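Local coordinates for Peptide/nickel transport system substrate-binding protein (Listeria monocytogenes serotype 1/2a, PDB 5KZT) that probably binds peptides outside the cell and delivers them to a membrane transporter, as an OppA-type solute-binding protein captured here with a peptide, at residues A[103-108]-A[115-120]; A[437-442]-A[446-451]. All coordinates share one frame; numbering follows the deposited sequence.

Interaction 1: residues A[103-108]-A[115-120]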
loop_
_atom_site.group_PDB
_atom_site.type_symbol
_atom_site.label_atom_id
_atom_site.label_comp_id
_atom_site.label_asym_id
_atom_site.label_seq_id
_atom_site.Cartn_x
_atom_site.Cartn_y
_atom_site.Cartn_z
ATOM N N ARG A 103 -2.356 -19.517 7.209
ATOM C CA ARG A 103 -2.103 -19.379 5.769
ATOM C C ARG A 103 -1.103 -18.267 5.479
ATOM O O ARG A 103 -0.221 -18.442 4.643
ATOM C CB ARG A 103 -3.403 -19.110 4.982
ATOM C CG ARG A 103 -3.257 -19.048 3.468
ATOM C CD ARG A 103 -4.615 -19.176 2.793
ATOM N NE ARG A 103 -4.521 -19.193 1.329
ATOM C CZ ARG A 103 -4.758 -18.146 0.527
ATOM N NH1 ARG A 103 -5.116 -16.954 1.011
ATOM N NH2 ARG A 103 -4.642 -18.290 -0.784
ATOM N N ALA A 104 -1.271 -17.123 6.148
ATOM C CA ALA A 104 -0.399 -15.967 5.953
ATOM C C ALA A 104 1.052 -16.219 6.325
ATOM O O ALA A 104 1.934 -15.694 5.647
ATOM C CB ALA A 104 -0.916 -14.746 6.712
ATOM N N VAL A 105 1.306 -16.984 7.388
ATOM C CA VAL A 105 2.690 -17.253 7.816
ATOM C C VAL A 105 3.304 -18.494 7.158
ATOM O O VAL A 105 4.524 -18.678 7.157
ATOM C CB VAL A 105 2.846 -17.343 9.355
ATOM C CG1 VAL A 105 2.574 -15.989 9.992
ATOM C CG2 VAL A 105 1.935 -18.402 9.980
ATOM N N ASP A 106 2.456 -19.326 6.588
ATOM C CA ASP A 106 2.909 -20.563 5.965
ATOM C C ASP A 106 3.890 -20.242 4.829
ATOM O O ASP A 106 3.531 -19.544 3.873
ATOM C CB ASP A 106 1.697 -21.346 5.442
ATOM C CG ASP A 106 2.025 -22.766 5.069
ATOM O OD1 ASP A 106 3.197 -23.058 4.710
ATOM O OD2 ASP A 106 1.080 -23.600 5.112
ATOM N N PRO A 107 5.133 -20.757 4.911
ATOM C CA PRO A 107 6.056 -20.516 3.790
ATOM C C PRO A 107 5.547 -20.906 2.398
ATOM O O PRO A 107 5.836 -20.210 1.410
ATOM C CB PRO A 107 7.289 -21.327 4.173
ATOM C CG PRO A 107 7.258 -21.339 5.657
ATOM C CD PRO A 107 5.805 -21.447 6.025
ATOM N N ASN A 108 4.791 -21.996 2.321
ATOM C CA ASN A 108 4.145 -22.416 1.058
ATOM C C ASN A 108 3.357 -21.278 0.376
ATOM O O ASN A 108 3.338 -21.153 -0.845
ATOM C CB ASN A 108 3.228 -23.624 1.362
ATOM C CG ASN A 108 2.998 -24.533 0.175
ATOM O OD1 ASN A 108 1.853 -24.863 -0.139
ATOM N ND2 ASN A 108 4.059 -24.980 -0.456
ATOM N N TYR A 115 5.439 -10.896 7.199
ATOM C CA TYR A 115 6.228 -10.205 8.222
ATOM C C TYR A 115 5.381 -9.424 9.259
ATOM O O TYR A 115 5.826 -9.230 10.379
ATOM C CB TYR A 115 7.290 -9.303 7.586
ATOM C CG TYR A 115 6.779 -8.062 6.877
ATOM C CD1 TYR A 115 6.623 -6.854 7.564
ATOM C CD2 TYR A 115 6.488 -8.077 5.517
ATOM C CE1 TYR A 115 6.157 -5.715 6.912
ATOM C CE2 TYR A 115 6.068 -6.935 4.849
ATOM C CZ TYR A 115 5.890 -5.756 5.561
ATOM O OH TYR A 115 5.470 -4.615 4.926
ATOM N N LEU A 116 4.162 -9.024 8.904
ATOM C CA LEU A 116 3.280 -8.346 9.855
ATOM C C LEU A 116 2.933 -9.249 11.034
ATOM O O LEU A 116 2.632 -8.769 12.136
ATOM C CB LEU A 116 1.980 -7.892 9.184
ATOM C CG LEU A 116 2.094 -6.805 8.116
ATOM C CD1 LEU A 116 0.730 -6.503 7.539
ATOM C CD2 LEU A 116 2.734 -5.548 8.665
ATOM N N PHE A 117 2.984 -10.559 10.805
ATOM C CA PHE A 117 2.690 -11.524 11.851
ATOM C C PHE A 117 3.832 -11.731 12.855
ATOM O O PHE A 117 3.674 -12.505 13.797
ATOM C CB PHE A 117 2.236 -12.863 11.234
ATOM C CG PHE A 117 0.894 -12.784 10.608
ATOM C CD1 PHE A 117 0.710 -12.185 9.368
ATOM C CD2 PHE A 117 -0.211 -13.248 11.287
ATOM C CE1 PHE A 117 -0.553 -12.064 8.817
ATOM C CE2 PHE A 117 -1.464 -13.156 10.734
ATOM C CZ PHE A 117 -1.639 -12.564 9.503
ATOM N N ASP A 118 4.937 -11.011 12.692
ATOM C CA ASP A 118 5.953 -10.873 13.752
ATOM C C ASP A 118 5.347 -10.414 15.081
ATOM O O ASP A 118 5.886 -10.714 16.126
ATOM C CB ASP A 118 7.012 -9.836 13.365
ATOM C CG ASP A 118 8.029 -10.348 12.376
ATOM O OD1 ASP A 118 8.052 -11.569 12.050
ATOM O OD2 ASP A 118 8.867 -9.500 11.935
ATOM N N ALA A 119 4.270 -9.632 15.003
ATOM C CA ALA A 119 3.487 -9.216 16.171
ATOM C C ALA A 119 2.821 -10.379 16.923
ATOM O O ALA A 119 2.529 -10.231 18.100
ATOM C CB ALA A 119 2.422 -8.217 15.748
ATOM N N ILE A 120 2.576 -11.513 16.236
ATOM C CA ILE A 120 1.896 -12.685 16.807
ATOM C C ILE A 120 2.951 -13.693 17.263
ATOM O O ILE A 120 3.980 -13.875 16.606
ATOM C CB ILE A 120 0.920 -13.327 15.779
ATOM C CG1 ILE A 120 -0.006 -12.269 15.147
ATOM C CG2 ILE A 120 0.088 -14.436 16.412
ATOM C CD1 ILE A 120 -0.734 -11.368 16.120
#

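Interaction 2: residues A[437-442]-A[446-451]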
loop_
_atom_site.group_PDB
_atom_site.type_symbol
_atom_site.label_atom_id
_atom_site.label_comp_id
_atom_site.label_asym_id
_atom_site.label_seq_id
_atom_site.Cartn_x
_atom_site.Cartn_y
_atom_site.Cartn_z
ATOM N N ASP A 437 10.396 -0.750 7.917
ATOM C CA ASP A 437 10.523 -2.192 7.853
ATOM C C ASP A 437 10.650 -2.771 6.441
ATOM O O ASP A 437 11.107 -3.899 6.278
ATOM C CB ASP A 437 9.332 -2.863 8.526
ATOM C CG ASP A 437 9.361 -2.752 10.025
ATOM O OD1 ASP A 437 10.356 -2.270 10.620
ATOM O OD2 ASP A 437 8.363 -3.162 10.628
ATOM N N LEU A 438 10.263 -2.009 5.425
ATOM C CA LEU A 438 10.397 -2.478 4.051
ATOM C C LEU A 438 11.824 -2.864 3.649
ATOM O O LEU A 438 12.020 -3.780 2.853
ATOM C CB LEU A 438 9.917 -1.386 3.092
ATOM C CG LEU A 438 8.473 -0.899 3.252
ATOM C CD1 LEU A 438 8.176 0.230 2.262
ATOM C CD2 LEU A 438 7.464 -2.020 3.109
ATOM N N PHE A 439 12.818 -2.176 4.199
ATOM C CA PHE A 439 14.175 -2.269 3.652
ATOM C C PHE A 439 15.163 -3.049 4.519
ATOM O O PHE A 439 16.373 -2.962 4.318
ATOM C CB PHE A 439 14.648 -0.855 3.318
ATOM C CG PHE A 439 13.724 -0.165 2.347
ATOM C CD1 PHE A 439 13.650 -0.606 1.026
ATOM C CD2 PHE A 439 12.872 0.853 2.770
ATOM C CE1 PHE A 439 12.778 -0.018 0.121
ATOM C CE2 PHE A 439 11.988 1.447 1.862
ATOM C CZ PHE A 439 11.948 1.015 0.539
ATOM N N VAL A 440 14.626 -3.837 5.454
ATOM C CA VAL A 440 15.415 -4.849 6.133
ATOM C C VAL A 440 15.924 -5.879 5.112
ATOM O O VAL A 440 15.301 -6.095 4.065
ATOM C CB VAL A 440 14.642 -5.553 7.292
ATOM C CG1 VAL A 440 14.188 -4.525 8.324
ATOM C CG2 VAL A 440 13.469 -6.366 6.766
ATOM N N THR A 441 17.073 -6.485 5.423
ATOM C CA THR A 441 17.725 -7.455 4.542
ATOM C C THR A 441 16.751 -8.571 4.179
ATOM O O THR A 441 16.117 -9.151 5.050
ATOM C CB THR A 441 19.014 -8.042 5.211
ATOM O OG1 THR A 441 19.956 -6.988 5.448
ATOM C CG2 THR A 441 19.678 -9.119 4.349
ATOM N N ASP A 442 16.643 -8.856 2.879
ATOM C CA ASP A 442 15.816 -9.939 2.355
ATOM C C ASP A 442 14.307 -9.770 2.632
ATOM O O ASP A 442 13.543 -10.734 2.491
ATOM C CB ASP A 442 16.315 -11.317 2.845
ATOM C CG ASP A 442 17.686 -11.686 2.303
ATOM O OD1 ASP A 442 17.983 -11.387 1.130
ATOM O OD2 ASP A 442 18.472 -12.308 3.053
ATOM N N ASN A 446 11.591 -5.352 0.008
ATOM C CA ASN A 446 12.911 -4.754 -0.247
ATOM C C ASN A 446 13.168 -4.910 -1.748
ATOM O O ASN A 446 13.004 -3.946 -2.494
ATOM C CB ASN A 446 13.976 -5.432 0.629
ATOM C CG ASN A 446 15.381 -4.895 0.410
ATOM O OD1 ASN A 446 15.804 -4.590 -0.706
ATOM N ND2 ASN A 446 16.135 -4.842 1.480
ATOM N N ARG A 447 13.524 -6.125 -2.185
ATOM C CA ARG A 447 13.680 -6.457 -3.611
ATOM C C ARG A 447 14.679 -5.572 -4.351
ATOM O O ARG A 447 14.519 -5.276 -5.530
ATOM C CB ARG A 447 12.314 -6.425 -4.324
ATOM C CG ARG A 447 11.245 -7.268 -3.665
ATOM C CD ARG A 447 11.594 -8.749 -3.686
ATOM N NE ARG A 447 10.578 -9.529 -2.977
ATOM C CZ ARG A 447 10.677 -10.814 -2.630
ATOM N NH1 ARG A 447 11.769 -11.537 -2.912
ATOM N NH2 ARG A 447 9.664 -11.378 -1.973
ATOM N N MET A 448 15.702 -5.138 -3.630
ATOM C CA MET A 448 16.763 -4.346 -4.201
ATOM C C MET A 448 18.121 -4.979 -3.938
ATOM O O MET A 448 19.124 -4.452 -4.411
ATOM C CB MET A 448 16.729 -2.958 -3.563
ATOM C CG MET A 448 15.509 -2.159 -3.946
ATOM S SD MET A 448 15.565 -0.485 -3.293
ATOM C CE MET A 448 15.905 -0.714 -1.558
ATOM N N SER A 449 18.151 -6.097 -3.201
ATOM C CA SER A 449 19.380 -6.623 -2.596
ATOM C C SER A 449 20.116 -5.547 -1.790
ATOM O O SER A 449 21.349 -5.479 -1.779
ATOM C CB SER A 449 20.281 -7.296 -3.643
ATOM O OG SER A 449 19.626 -8.410 -4.224
ATOM N N TYR A 450 19.338 -4.711 -1.102
ATOM C CA TYR A 450 19.888 -3.748 -0.175
ATOM C C TYR A 450 19.991 -4.444 1.171
ATOM O O TYR A 450 19.013 -4.998 1.665
ATOM C CB TYR A 450 19.010 -2.510 -0.052
ATOM C CG TYR A 450 19.405 -1.633 1.124
ATOM C CD1 TYR A 450 20.605 -0.933 1.127
ATOM C CD2 TYR A 450 18.585 -1.540 2.254
ATOM C CE1 TYR A 450 20.963 -0.145 2.199
ATOM C CE2 TYR A 450 18.936 -0.758 3.333
ATOM C CZ TYR A 450 20.125 -0.072 3.308
ATOM O OH TYR A 450 20.461 0.695 4.393
ATOM N N SER A 451 21.174 -4.374 1.772
ATOM C CA SER A 451 21.425 -5.018 3.053
ATOM C C SER A 451 22.380 -4.167 3.858
ATOM O O SER A 451 23.544 -3.996 3.460
ATOM C CB SER A 451 22.043 -6.400 2.846
ATOM O OG SER A 451 22.281 -7.080 4.072
HETATM O O HOH W 1 18.247 -7.566 0.875
#

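Interaction 1: residues A[103-108]-A[115-120]
Phe117 reaches back to the end of helix 94-105 and meets two small apolar side chains there, Ala104 and Val105, which touch different parts of it. Ala104 takes the far end of the ring: its methyl CB lies 3.4 Å from Phe117 CE1 and 3.6 Å from Phe117 CZ, approaching obliquely to the ring. Val105 takes the root, with its branch CG1 3.4 Å from Phe117 CB and 3.7 Å from Phe117 CG. The two side chains cross at about a right angle. Val105 has CG1 anti to its carbonyl carbon, beside the backbone N (chi1 -66°), a setting that directs this branch at the base of the phenylalanine. The torsion of Phe117 is similar, with CG anti to the carbonyl carbon (chi1 -70°), and carries the ring along the helix end from Val105 to Ala104.

This is the turn by which the chain leaves helix 94-105 and folds back through a 3-10 segment that runs up to residue 119, toward helix 123-127; Phe117 packs this return against the helix it has just left. Alanine suits its position because a single methyl lets the flat ring come close to the helix backbone; valine, branched at CB, gives a second methyl contact at the CB of the phenylalanine and also packs on Ile126 and Val127 of helix 123-127. Phenylalanine suits the buried site they share because its large apolar surface can serve several neighbours at once: the ring also stacks with Phe166 and meets Trp101 edge-to-face.

Where the helix ends, Asp106 is the first residue to leave helical angles, and its carboxylate forms an Asx turn. Asp106 OD1 accepts from Asn108 N at 3.1 Å, the donor standing above the carboxylate plane by 44°.

Interaction 2: residues A[437-442]-A[446-451]
An Asx turn at Asn446 lies in the irregular loop between helices 433-436 and 453-459: Asn446 OD1 accepts from Met448 N at 3.0 Å, holding the carboxamide against its own backbone. With CG anti to the backbone N (chi1 179°), the amide extends toward the other limb of the loop. There Asn446 ND2 donates to Val440 O at 3.0 Å in a fairly straight bond (163°). The acceptor lies close to the amide plane, whereas the nitrogen stands well above the carbonyl plane of Val440. Asn446 ND2 also donates to Tyr450 O at 2.9 Å. Asparagine suits this place because one short, flat group both accepts and donates.

Met448, bent at its last torsion, brings CE within 3.4 Å of Phe439 CD1, oblique to the ring; a flexible thioether suits a buried spot where its methyl must reach a broad apolar ring. Separately, Phe439 O sits at the edge of the Tyr450 ring, whose hydroxyl bonds to Asp488. Thr441 OG1 lies 2.7 Å from Ser451 OG and is hydrogen-bonded to Asp456 of helix 453-459. A water accepts from Asp442 N and donates to Tyr450 O.

Three bonds therefore hold the buried carboxamide of Asn446 by both its oxygen and its nitrogen, restricting its rotation and tying together two segments whose backbones are not directly hydrogen-bonded to each other.

Along the chain, interaction 1 closes well before interaction 2 opens, so they are in series, and their centres lie about 18 Å apart. They share neither helix nor sheet: residues 103-108 and 115-120 form the turn from helix 94-105 toward helix 123-127, whereas 437-442 and 446-451 belong to the loop between helices 433-436 and 453-459, beside strand 264-277. Each centre is 17 to 18 Å from that of the chain. Nevertheless they touch, since Tyr115 OH lies 3.7 Å from Leu438 CD2, a packing contact. That pair brings together parts some 320 residues apart in sequence and probably joins the two lobes that, in this family, close round a peptide.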